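Local coordinates for importin-95 (Chaetomium thermophilum, PDB 4XRI), which probably carries protein cargo into the nucleus as an importin-beta transport receptor built of HEAT repeats and is likely to bind a small GTPase, at residues 390-404 against 431-445. The protein carries 2 engineered substitutions. Residues are numbered along the deposited sequence; the frame is centred on the assembly and turned at random.
Sequences WHFRDAAVSAFGAIM and SIQVRDSTAYALGRI. With SO4 (sulfate ion), chain J.
The carbonyl oxygen of Gly-401 is gripped from opposite faces of its plane, by Met-404 N and by Arg-444 NE. The bond from Arg-444 NE to Gly-401 O is 3.0 Å long and nearly straight (177°). Bends at chi2 and chi3 fold the arginine back over the end of helix 390-402, where its NH2 gives Ala-402 O a weak second bond. Gly-401 lets the helices come close: its CA is 4.0 Å from Ala-441 CA. Mid-contact, Ser-437 OG donates to Asp-394 OD1 at 2.5 Å, on the syn side but tilted out of the carboxylate plane; OD2 is held by Gln-343. At the N-terminal end the Gln-433 amide stacks over the Trp-390 ring, the planes 25° apart, and its NE2 binds a sulfate, probably from the crystallisation liquor. A serine in place of Trp-390 would probably leave the Gln-433 amide held only by its polar partners and open a gap beside Ser-431. Toward the C-terminal end, Ile-445 CD1 touches Phe-400 CE1 at 3.5 Å. The two helices run nearly parallel, 16° apart, within a HEAT-like repeat region. Leu-423 of helix 409-425 meets Val-397 and Ile-445; helix 354-369 touches both helices, and helix 374-384 packs against helix 390-402.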
ATOM      1  N   TRP A 390      -8.544  -5.749  34.577  1.00 51.89           N
ATOM      2  CA  TRP A 390      -7.485  -5.373  33.647  1.00 54.91           C
ATOM      3  C   TRP A 390      -8.047  -4.925  32.299  1.00 58.06           C
ATOM      4  O   TRP A 390      -7.397  -4.177  31.572  1.00 54.21           O
ATOM      5  CB  TRP A 390      -6.508  -6.533  33.444  1.00 55.54           C
ATOM      6  CG  TRP A 390      -7.098  -7.703  32.724  1.00 55.13           C
ATOM      7  CD1 TRP A 390      -7.681  -8.801  33.284  1.00 60.79           C
ATOM      8  CD2 TRP A 390      -7.167  -7.892  31.305  1.00 54.62           C
ATOM      9  NE1 TRP A 390      -8.108  -9.663  32.304  1.00 63.25           N
ATOM     10  CE2 TRP A 390      -7.803  -9.129  31.080  1.00 60.04           C
ATOM     11  CE3 TRP A 390      -6.751  -7.136  30.205  1.00 52.15           C
ATOM     12  CZ2 TRP A 390      -8.035  -9.627  29.799  1.00 57.41           C
ATOM     13  CZ3 TRP A 390      -6.982  -7.632  28.934  1.00 51.54           C
ATOM     14  CH2 TRP A 390      -7.618  -8.866  28.742  1.00 56.97           C
ATOM     15  N   HIS A 391      -9.251  -5.391  31.971  1.00 52.61           N
ATOM     16  CA  HIS A 391      -9.937  -4.972  30.750  1.00 49.31           C
ATOM     17  C   HIS A 391     -10.052  -3.456  30.675  1.00 44.77           C
ATOM     18  O   HIS A 391      -9.846  -2.855  29.621  1.00 47.96           O
ATOM     19  CB  HIS A 391     -11.338  -5.590  30.668  1.00 55.24           C
ATOM     20  CG  HIS A 391     -11.343  -7.077  30.502  1.00 61.48           C
ATOM     21  ND1 HIS A 391     -11.333  -7.948  31.572  1.00 66.16           N
ATOM     22  CD2 HIS A 391     -11.372  -7.849  29.391  1.00 59.73           C
ATOM     23  CE1 HIS A 391     -11.348  -9.189  31.125  1.00 66.73           C
ATOM     24  NE2 HIS A 391     -11.372  -9.159  29.804  1.00 64.75           N
ATOM     25  N   PHE A 392     -10.381  -2.847  31.809  1.00 43.20           N
ATOM     26  CA  PHE A 392     -10.638  -1.415  31.873  1.00 44.45           C
ATOM     27  C   PHE A 392      -9.356  -0.594  31.975  1.00 48.82           C
ATOM     28  O   PHE A 392      -9.279   0.508  31.432  1.00 48.49           O
ATOM     29  CB  PHE A 392     -11.557  -1.104  33.055  1.00 45.14           C
ATOM     30  CG  PHE A 392     -12.981  -1.534  32.842  1.00 49.10           C
ATOM     31  CD1 PHE A 392     -13.952  -0.606  32.502  1.00 44.63           C
ATOM     32  CD2 PHE A 392     -13.345  -2.865  32.965  1.00 51.49           C
ATOM     33  CE1 PHE A 392     -15.261  -0.997  32.300  1.00 52.22           C
ATOM     34  CE2 PHE A 392     -14.653  -3.261  32.762  1.00 52.82           C
ATOM     35  CZ  PHE A 392     -15.613  -2.326  32.430  1.00 51.83           C
ATOM     36  N   ARG A 393      -8.355  -1.125  32.671  1.00 44.21           N
ATOM     37  CA  ARG A 393      -7.050  -0.474  32.725  1.00 42.98           C
ATOM     38  C   ARG A 393      -6.415  -0.478  31.340  1.00 46.05           C
ATOM     39  O   ARG A 393      -5.900   0.541  30.878  1.00 45.67           O
ATOM     40  CB  ARG A 393      -6.125  -1.165  33.731  1.00 40.80           C
ATOM     41  CG  ARG A 393      -6.607  -1.098  35.172  1.00 51.39           C
ATOM     42  CD  ARG A 393      -5.463  -1.332  36.149  1.00 46.83           C
ATOM     43  NE  ARG A 393      -4.789  -2.609  35.927  1.00 50.00           N
ATOM     44  CZ  ARG A 393      -5.239  -3.780  36.364  1.00 49.00           C
ATOM     45  NH1 ARG A 393      -6.376  -3.842  37.042  1.00 48.56           N
ATOM     46  NH2 ARG A 393      -4.556  -4.888  36.117  1.00 47.73           N
ATOM     47  N   ASP A 394      -6.463  -1.637  30.690  1.00 50.30           N
ATOM     48  CA  ASP A 394      -5.956  -1.789  29.334  1.00 50.99           C
ATOM     49  C   ASP A 394      -6.691  -0.859  28.377  1.00 46.11           C
ATOM     50  O   ASP A 394      -6.078  -0.230  27.516  1.00 46.69           O
ATOM     51  CB  ASP A 394      -6.094  -3.238  28.864  1.00 45.95           C
ATOM     52  CG  ASP A 394      -5.579  -3.442  27.453  1.00 47.87           C
ATOM     53  OD1 ASP A 394      -4.354  -3.609  27.289  1.00 47.24           O
ATOM     54  OD2 ASP A 394      -6.399  -3.443  26.511  1.00 52.14           O
ATOM     55  N   ALA A 395      -8.009  -0.777  28.534  1.00 43.43           N
ATOM     56  CA  ALA A 395      -8.825   0.106  27.709  1.00 43.72           C
ATOM     57  C   ALA A 395      -8.428   1.561  27.920  1.00 45.94           C
ATOM     58  O   ALA A 395      -8.358   2.345  26.971  1.00 40.33           O
ATOM     59  CB  ALA A 395     -10.297  -0.089  28.020  1.00 41.60           C
ATOM     60  N   ALA A 396      -8.152   1.905  29.174  1.00 40.35           N
ATOM     61  CA  ALA A 396      -7.827   3.275  29.550  1.00 41.38           C
ATOM     62  C   ALA A 396      -6.533   3.754  28.897  1.00 46.11           C
ATOM     63  O   ALA A 396      -6.495   4.830  28.299  1.00 40.39           O
ATOM     64  CB  ALA A 396      -7.730   3.398  31.065  1.00 47.10           C
ATOM     65  N   VAL A 397      -5.473   2.958  29.017  1.00 43.53           N
ATOM     66  CA  VAL A 397      -4.187   3.318  28.428  1.00 48.50           C
ATOM     67  C   VAL A 397      -4.267   3.293  26.903  1.00 47.77           C
ATOM     68  O   VAL A 397      -3.672   4.135  26.232  1.00 41.40           O
ATOM     69  CB  VAL A 397      -3.046   2.386  28.909  1.00 52.61           C
ATOM     70  CG1 VAL A 397      -2.806   2.576  30.397  1.00 54.31           C
ATOM     71  CG2 VAL A 397      -3.354   0.934  28.602  1.00 52.26           C
ATOM     72  N   SER A 398      -5.017   2.335  26.363  1.00 41.47           N
ATOM     73  CA  SER A 398      -5.207   2.223  24.920  1.00 45.66           C
ATOM     74  C   SER A 398      -5.856   3.482  24.372  1.00 43.63           C
ATOM     75  O   SER A 398      -5.384   4.065  23.392  1.00 41.94           O
ATOM     76  CB  SER A 398      -6.065   1.002  24.573  1.00 41.68           C
ATOM     77  OG  SER A 398      -5.386  -0.204  24.871  1.00 42.06           O
ATOM     78  N   ALA A 399      -6.942   3.894  25.018  1.00 36.17           N
ATOM     79  CA  ALA A 399      -7.677   5.089  24.621  1.00 46.77           C
ATOM     80  C   ALA A 399      -6.784   6.321  24.624  1.00 48.47           C
ATOM     81  O   ALA A 399      -6.830   7.130  23.702  1.00 53.95           O
ATOM     82  CB  ALA A 399      -8.867   5.303  25.543  1.00 41.50           C
ATOM     83  N   PHE A 400      -5.975   6.445  25.671  1.00 41.05           N
ATOM     84  CA  PHE A 400      -5.077   7.582  25.841  1.00 48.08           C
ATOM     85  C   PHE A 400      -4.113   7.698  24.665  1.00 48.13           C
ATOM     86  O   PHE A 400      -3.971   8.764  24.062  1.00 54.09           O
ATOM     87  CB  PHE A 400      -4.296   7.451  27.146  1.00 45.82           C
ATOM     88  CG  PHE A 400      -3.616   8.716  27.570  1.00 51.89           C
ATOM     89  CD1 PHE A 400      -2.237   8.789  27.641  1.00 56.11           C
ATOM     90  CD2 PHE A 400      -4.360   9.833  27.905  1.00 55.10           C
ATOM     91  CE1 PHE A 400      -1.612   9.956  28.043  1.00 59.40           C
ATOM     92  CE2 PHE A 400      -3.744  11.001  28.303  1.00 59.50           C
ATOM     93  CZ  PHE A 400      -2.366  11.064  28.373  1.00 58.58           C
ATOM     94  N   GLY A 401      -3.461   6.589  24.336  1.00 43.82           N
ATOM     95  CA  GLY A 401      -2.562   6.550  23.200  1.00 49.21           C
ATOM     96  C   GLY A 401      -3.295   6.759  21.889  1.00 49.53           C
ATOM     97  O   GLY A 401      -2.763   7.377  20.970  1.00 42.34           O
ATOM     98  N   ALA A 402      -4.523   6.255  21.813  1.00 47.78           N
ATOM     99  CA  ALA A 402      -5.304   6.280  20.574  1.00 45.64           C
ATOM    100  C   ALA A 402      -5.617   7.686  20.057  1.00 45.52           C
ATOM    101  O   ALA A 402      -5.748   7.886  18.848  1.00 44.17           O
ATOM    102  CB  ALA A 402      -6.603   5.506  20.767  1.00 43.79           C
ATOM    103  N   ILE A 403      -5.740   8.655  20.959  1.00 41.67           N
ATOM    104  CA  ILE A 403      -6.140  10.005  20.567  1.00 48.31           C
ATOM    105  C   ILE A 403      -4.970  10.981  20.446  1.00 52.98           C
ATOM    106  O   ILE A 403      -5.177  12.192  20.347  1.00 48.94           O
ATOM    107  CB  ILE A 403      -7.152  10.608  21.565  1.00 47.76           C
ATOM    108  CG1 ILE A 403      -6.512  10.786  22.946  1.00 53.74           C
ATOM    109  CG2 ILE A 403      -8.406   9.751  21.639  1.00 40.61           C
ATOM    110  CD1 ILE A 403      -7.302  11.691  23.872  1.00 62.68           C
ATOM    111  N   MET A 404      -3.749  10.460  20.449  1.00 45.72           N
ATOM    112  CA  MET A 404      -2.569  11.321  20.401  1.00 51.16           C
ATOM    113  C   MET A 404      -2.369  11.951  19.026  1.00 53.89           C
ATOM    114  O   MET A 404      -1.871  13.070  18.912  1.00 56.67           O
ATOM    115  CB  MET A 404      -1.323  10.535  20.806  1.00 47.63           C
ATOM    116  CG  MET A 404      -1.219  10.326  22.306  1.00 47.46           C
ATOM    117  SD  MET A 404      -1.242  11.898  23.190  1.00 59.00           S
ATOM    118  CE  MET A 404      -1.713  11.356  24.828  1.00 66.92           C
ATOM    119  N   SER A 431      -0.917  -7.313  34.493  1.00 55.60           N
ATOM    120  CA  SER A 431      -1.376  -7.790  33.196  1.00 56.55           C
ATOM    121  C   SER A 431      -0.379  -7.476  32.089  1.00 57.74           C
ATOM    122  O   SER A 431       0.076  -6.342  31.950  1.00 51.81           O
ATOM    123  CB  SER A 431      -2.737  -7.180  32.861  1.00 59.37           C
ATOM    124  OG  SER A 431      -3.165  -7.564  31.564  1.00 61.53           O
ATOM    125  N   ILE A 432      -0.041  -8.496  31.309  1.00 59.65           N
ATOM    126  CA  ILE A 432       0.882  -8.326  30.197  1.00 57.57           C
ATOM    127  C   ILE A 432       0.198  -7.571  29.060  1.00 53.55           C
ATOM    128  O   ILE A 432       0.854  -6.908  28.258  1.00 51.93           O
ATOM    129  CB  ILE A 432       1.415  -9.688  29.694  1.00 63.82           C
ATOM    130  CG1 ILE A 432       2.552  -9.488  28.689  1.00 63.04           C
ATOM    131  CG2 ILE A 432       0.291 -10.532  29.104  1.00 51.76           C
ATOM    132  CD1 ILE A 432       3.734  -8.731  29.241  1.00 64.65           C
ATOM    133  N   GLN A 433      -1.129  -7.663  29.006  1.00 51.26           N
ATOM    134  CA  GLN A 433      -1.903  -6.919  28.020  1.00 51.48           C
ATOM    135  C   GLN A 433      -1.807  -5.425  28.300  1.00 54.70           C
ATOM    136  O   GLN A 433      -1.606  -4.625  27.388  1.00 54.35           O
ATOM    137  CB  GLN A 433      -3.371  -7.356  28.019  1.00 51.41           C
ATOM    138  CG  GLN A 433      -3.606  -8.789  27.580  1.00 67.18           C
ATOM    139  CD  GLN A 433      -3.524  -9.776  28.731  1.00 79.56           C
ATOM    140  OE1 GLN A 433      -3.357  -9.387  29.888  1.00 80.12           O
ATOM    141  NE2 GLN A 433      -3.643 -11.060  28.417  1.00 82.33           N
ATOM    142  N   VAL A 434      -1.953  -5.061  29.570  1.00 53.52           N
ATOM    143  CA  VAL A 434      -1.889  -3.665  29.986  1.00 48.97           C
ATOM    144  C   VAL A 434      -0.506  -3.083  29.720  1.00 44.57           C
ATOM    145  O   VAL A 434      -0.377  -1.948  29.262  1.00 40.04           O
ATOM    146  CB  VAL A 434      -2.233  -3.505  31.482  1.00 51.67           C
ATOM    147  CG1 VAL A 434      -1.987  -2.076  31.943  1.00 49.50           C
ATOM    148  CG2 VAL A 434      -3.676  -3.905  31.737  1.00 49.05           C
ATOM    149  N   ARG A 435       0.523  -3.874  30.005  1.00 40.17           N
ATOM    150  CA  ARG A 435       1.904  -3.454  29.785  1.00 49.53           C
ATOM    151  C   ARG A 435       2.201  -3.228  28.307  1.00 47.29           C
ATOM    152  O   ARG A 435       2.890  -2.276  27.943  1.00 47.15           O
ATOM    153  CB  ARG A 435       2.875  -4.486  30.356  1.00 50.54           C
ATOM    154  CG  ARG A 435       3.128  -4.336  31.847  1.00 61.14           C
ATOM    155  CD  ARG A 435       4.127  -5.367  32.332  1.00 68.38           C
ATOM    156  NE  ARG A 435       3.504  -6.667  32.557  1.00 74.31           N
ATOM    157  CZ  ARG A 435       4.165  -7.818  32.568  1.00 75.90           C
ATOM    158  NH1 ARG A 435       3.518  -8.954  32.787  1.00 73.95           N
ATOM    159  NH2 ARG A 435       5.473  -7.832  32.353  1.00 78.94           N
ATOM    160  N   ASP A 436       1.677  -4.112  27.464  1.00 55.09           N
ATOM    161  CA  ASP A 436       1.862  -3.996  26.022  1.00 52.81           C
ATOM    162  C   ASP A 436       1.161  -2.755  25.483  1.00 48.68           C
ATOM    163  O   ASP A 436       1.732  -1.999  24.695  1.00 43.90           O
ATOM    164  CB  ASP A 436       1.335  -5.242  25.307  1.00 54.87           C
ATOM    165  CG  ASP A 436       1.629  -5.225  23.820  1.00 58.46           C
ATOM    166  OD1 ASP A 436       2.735  -4.788  23.439  1.00 58.10           O
ATOM    167  OD2 ASP A 436       0.758  -5.648  23.030  1.00 59.27           O
ATOM    168  N   SER A 437      -0.081  -2.555  25.916  1.00 43.16           N
ATOM    169  CA  SER A 437      -0.866  -1.397  25.502  1.00 43.49           C
ATOM    170  C   SER A 437      -0.254  -0.108  26.031  1.00 47.74           C
ATOM    171  O   SER A 437      -0.381   0.950  25.416  1.00 49.95           O
ATOM    172  CB  SER A 437      -2.313  -1.526  25.984  1.00 40.20           C
ATOM    173  OG  SER A 437      -2.936  -2.669  25.424  1.00 42.99           O
ATOM    174  N   THR A 438       0.403  -0.204  27.181  1.00 44.67           N
ATOM    175  CA  THR A 438       1.060   0.948  27.782  1.00 44.83           C
ATOM    176  C   THR A 438       2.285   1.353  26.972  1.00 42.70           C
ATOM    177  O   THR A 438       2.492   2.533  26.683  1.00 44.15           O
ATOM    178  CB  THR A 438       1.482   0.664  29.232  1.00 48.44           C
ATOM    179  OG1 THR A 438       0.315   0.437  30.033  1.00 44.50           O
ATOM    180  CG2 THR A 438       2.254   1.840  29.797  1.00 49.71           C
ATOM    181  N   ALA A 439       3.092   0.361  26.609  1.00 40.13           N
ATOM    182  CA  ALA A 439       4.282   0.594  25.799  1.00 47.21           C
ATOM    183  C   ALA A 439       3.923   1.248  24.469  1.00 47.70           C
ATOM    184  O   ALA A 439       4.547   2.224  24.057  1.00 47.49           O
ATOM    185  CB  ALA A 439       5.025  -0.711  25.563  1.00 43.81           C
ATOM    186  N   TYR A 440       2.899   0.709  23.812  1.00 43.95           N
ATOM    187  CA  TYR A 440       2.435   1.224  22.528  1.00 48.35           C
ATOM    188  C   TYR A 440       1.899   2.645  22.659  1.00 49.55           C
ATOM    189  O   TYR A 440       2.131   3.489  21.794  1.00 50.53           O
ATOM    190  CB  TYR A 440       1.353   0.311  21.949  1.00 56.41           C
ATOM    191  CG  TYR A 440       0.962   0.649  20.528  1.00 62.30           C
ATOM    192  CD1 TYR A 440       1.695   0.160  19.454  1.00 64.10           C
ATOM    193  CD2 TYR A 440      -0.145   1.444  20.259  1.00 65.14           C
ATOM    194  CE1 TYR A 440       1.342   0.459  18.154  1.00 65.81           C
ATOM    195  CE2 TYR A 440      -0.506   1.751  18.960  1.00 64.06           C
ATOM    196  CZ  TYR A 440       0.240   1.254  17.911  1.00 67.71           C
ATOM    197  OH  TYR A 440      -0.114   1.555  16.614  1.00 66.16           O
ATOM    198  N   ALA A 441       1.181   2.898  23.748  1.00 43.21           N
ATOM    199  CA  ALA A 441       0.626   4.217  24.020  1.00 43.72           C
ATOM    200  C   ALA A 441       1.743   5.232  24.222  1.00 46.02           C
ATOM    201  O   ALA A 441       1.628   6.383  23.807  1.00 45.20           O
ATOM    202  CB  ALA A 441      -0.284   4.173  25.242  1.00 39.57           C
ATOM    203  N   LEU A 442       2.821   4.796  24.867  1.00 46.06           N
ATOM    204  CA  LEU A 442       3.988   5.643  25.072  1.00 43.68           C
ATOM    205  C   LEU A 442       4.665   5.960  23.744  1.00 47.57           C
ATOM    206  O   LEU A 442       5.231   7.036  23.568  1.00 52.45           O
ATOM    207  CB  LEU A 442       4.974   4.973  26.032  1.00 43.94           C
ATOM    208  CG  LEU A 442       4.561   4.967  27.507  1.00 45.24           C
ATOM    209  CD1 LEU A 442       5.397   3.983  28.305  1.00 46.13           C
ATOM    210  CD2 LEU A 442       4.681   6.369  28.086  1.00 46.88           C
ATOM    211  N   GLY A 443       4.601   5.015  22.811  1.00 43.79           N
ATOM    212  CA  GLY A 443       5.132   5.225  21.479  1.00 50.68           C
ATOM    213  C   GLY A 443       4.287   6.221  20.714  1.00 55.73           C
ATOM    214  O   GLY A 443       4.811   7.112  20.051  1.00 52.32           O
ATOM    215  N   ARG A 444       2.970   6.062  20.813  1.00 51.85           N
ATOM    216  CA  ARG A 444       2.027   7.009  20.228  1.00 43.79           C
ATOM    217  C   ARG A 444       2.272   8.414  20.765  1.00 54.67           C
ATOM    218  O   ARG A 444       2.250   9.390  20.015  1.00 51.33           O
ATOM    219  CB  ARG A 444       0.581   6.580  20.513  1.00 47.88           C
ATOM    220  CG  ARG A 444       0.128   5.348  19.747  1.00 45.65           C
ATOM    221  CD  ARG A 444      -0.324   5.702  18.338  1.00 51.65           C
ATOM    222  NE  ARG A 444      -1.562   6.478  18.337  1.00 58.56           N
ATOM    223  CZ  ARG A 444      -2.210   6.853  17.238  1.00 63.05           C
ATOM    224  NH1 ARG A 444      -1.738   6.523  16.044  1.00 66.28           N
ATOM    225  NH2 ARG A 444      -3.330   7.556  17.334  1.00 55.07           N
ATOM    226  N   ILE A 445       2.516   8.502  22.069  1.00 48.39           N
ATOM    227  CA  ILE A 445       2.749   9.782  22.729  1.00 50.45           C
ATOM    228  C   ILE A 445       4.029  10.451  22.238  1.00 57.26           C
ATOM    229  O   ILE A 445       4.018  11.623  21.858  1.00 56.48           O
ATOM    230  CB  ILE A 445       2.819   9.614  24.258  1.00 51.74           C
ATOM    231  CG1 ILE A 445       1.415   9.419  24.826  1.00 54.00           C
ATOM    232  CG2 ILE A 445       3.484  10.822  24.906  1.00 51.77           C
ATOM    233  CD1 ILE A 445       1.380   9.364  26.326  1.00 54.41           C
TER
HETATM  234  S   SO4 J 909      -4.560 -11.628  32.324  0.68 88.31           S
HETATM  235  O1  SO4 J 909      -4.948 -10.238  32.108  0.68 86.72           O
HETATM  236  O2  SO4 J 909      -3.598 -12.033  31.304  0.68 87.85           O
HETATM  237  O3  SO4 J 909      -3.955 -11.761  33.647  0.68 89.02           O
HETATM  238  O4  SO4 J 909      -5.742 -12.481  32.242  0.68 85.15           O